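Long-range contact in cytochrome P450 monooxygenase (Rhodococcus sp. ECU0066, PDB 6KBH), which probably acts as a self-sufficient monooxygenase, carrying electrons from a flavin through an iron-sulfur cluster to the heme that activates oxygen: residues I511-G516 against A559-R564. Numbering follows the deposited sequence.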
# COMPACT_ATOMS: atom_id res chain seq x y z
N ILE A 511 20.34 0.27 -7.12
CA ILE A 511 19.09 0.99 -6.93
C ILE A 511 18.02 0.40 -7.83
O ILE A 511 18.31 -0.19 -8.87
CB ILE A 511 19.18 2.50 -7.23
CG1 ILE A 511 20.54 3.08 -6.94
CG2 ILE A 511 18.25 3.25 -6.32
CD1 ILE A 511 20.65 4.43 -7.55
N ASP A 512 16.77 0.61 -7.43
CA ASP A 512 15.62 0.19 -8.20
C ASP A 512 15.05 1.40 -8.93
O ASP A 512 14.49 2.31 -8.30
CB ASP A 512 14.57 -0.47 -7.30
CG ASP A 512 15.14 -1.64 -6.53
OD1 ASP A 512 16.37 -1.66 -6.29
OD2 ASP A 512 14.37 -2.56 -6.17
N VAL A 513 15.20 1.42 -10.25
CA VAL A 513 14.80 2.54 -11.09
C VAL A 513 13.68 2.08 -12.01
O VAL A 513 13.79 1.03 -12.65
CB VAL A 513 15.99 3.08 -11.90
CG1 VAL A 513 16.76 1.94 -12.55
CG2 VAL A 513 15.52 4.08 -12.93
N ASP A 514 12.60 2.86 -12.07
CA ASP A 514 11.44 2.49 -12.88
C ASP A 514 11.76 2.72 -14.36
O ASP A 514 11.75 3.86 -14.83
CB ASP A 514 10.22 3.31 -12.47
CG ASP A 514 9.65 2.86 -11.15
OD1 ASP A 514 10.22 1.94 -10.54
OD2 ASP A 514 8.62 3.44 -10.74
N CYS A 515 12.00 1.64 -15.10
CA CYS A 515 12.30 1.76 -16.53
C CYS A 515 10.99 1.65 -17.31
O CYS A 515 10.63 0.60 -17.85
CB CYS A 515 13.30 0.70 -16.96
SG CYS A 515 14.72 0.57 -15.85
N GLY A 516 10.28 2.77 -17.37
CA GLY A 516 8.96 2.75 -17.97
C GLY A 516 7.97 2.08 -17.04
O GLY A 516 7.85 2.43 -15.86
N ALA A 559 14.74 14.08 -18.54
CA ALA A 559 13.68 13.25 -17.99
C ALA A 559 13.89 13.05 -16.49
O ALA A 559 14.94 13.37 -15.94
CB ALA A 559 13.63 11.90 -18.71
N THR A 560 12.87 12.52 -15.83
CA THR A 560 12.99 12.19 -14.42
C THR A 560 12.46 10.79 -14.17
O THR A 560 11.41 10.41 -14.68
CB THR A 560 12.26 13.20 -13.52
OG1 THR A 560 10.90 13.37 -13.96
CG2 THR A 560 12.99 14.53 -13.52
N LEU A 561 13.20 10.04 -13.38
CA LEU A 561 12.93 8.65 -13.10
C LEU A 561 12.73 8.50 -11.60
O LEU A 561 13.45 9.10 -10.81
CB LEU A 561 14.10 7.76 -13.53
CG LEU A 561 14.26 7.38 -15.00
CD1 LEU A 561 15.63 6.74 -15.22
CD2 LEU A 561 13.17 6.44 -15.41
N ARG A 562 11.74 7.70 -11.22
CA ARG A 562 11.57 7.31 -9.83
C ARG A 562 12.59 6.23 -9.50
O ARG A 562 12.76 5.26 -10.24
CB ARG A 562 10.15 6.80 -9.57
CG ARG A 562 10.05 5.89 -8.38
CD ARG A 562 8.68 6.00 -7.71
NE ARG A 562 7.74 4.99 -8.17
CZ ARG A 562 7.51 3.83 -7.56
NH1 ARG A 562 8.14 3.52 -6.44
NH2 ARG A 562 6.63 2.98 -8.06
N VAL A 563 13.29 6.40 -8.39
CA VAL A 563 14.46 5.59 -8.07
C VAL A 563 14.48 5.39 -6.56
O VAL A 563 14.50 6.37 -5.81
CB VAL A 563 15.74 6.25 -8.58
CG1 VAL A 563 15.78 7.72 -8.23
CG2 VAL A 563 16.95 5.56 -8.05
N ARG A 564 14.45 4.14 -6.13
CA ARG A 564 14.20 3.78 -4.74
C ARG A 564 15.50 3.36 -4.08
O ARG A 564 16.17 2.45 -4.56
CB ARG A 564 13.16 2.66 -4.67
CG ARG A 564 11.86 3.06 -5.33
CD ARG A 564 10.67 2.28 -4.82
NE ARG A 564 10.61 0.92 -5.34
CZ ARG A 564 10.27 0.61 -6.59
NH1 ARG A 564 9.96 1.56 -7.46
NH2 ARG A 564 10.24 -0.66 -6.97
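Asp514 divides its carboxylate between two arginines of the neighbouring strand, one oxygen to each. Arg564 NH1 donates to Asp514 OD1 at 3.1 Å, a charged hydrogen bond that meets the oxygen on its syn side. Arg562 is held differently: Asp514 OD2 stands over one face of its guanidinium, 3.1 Å from NE, in a salt bridge of charge alone, with the two group planes 83° apart. Asp514 points its CB toward the arginines' strand, and CG lies anti to its own carbonyl carbon (chi1 -73°), from where the two oxygens reach the two guanidiniums. An alanine here would remove both oxygens and would probably leave Arg562 without this counter-charge beside Arg564, the two like charges less well compensated. Arg564 has a second anion in Asp734, from the iron-sulfur domain, so its guanidinium links this sheet to the part of the chain that holds the cluster. Over a face of that guanidinium lies Asp512 CB, while Asp512 turns its own acid to Arg567.

Beneath these groups, strands 510-515 and 560-567 run antiparallel as adjacent strands inside the six-stranded sheet of the FAD-binding FR-type domain, flanked by strands 518-523 and 475-486, consistent with the flavin-binding barrel of ferredoxin reductases. Arg564 N gives a hydrogen bond to Asp512 O at 2.8 Å, and Asp514 N gives one to Arg562 O at 3.0 Å. Between them Val513 and Val563 form a non-hydrogen-bonded pair, where CA-H...O contacts run from Val563 CA to Asp512 O and from Val513 CA to Arg562 O. Both beta-branched valines suit extended backbone and point to the sheet's apolar face. There Val513 CG2, anti to its backbone N, meets Leu561 CD1 at 3.5 Å, and Trp550 of helix 547-554 packs against Leu561.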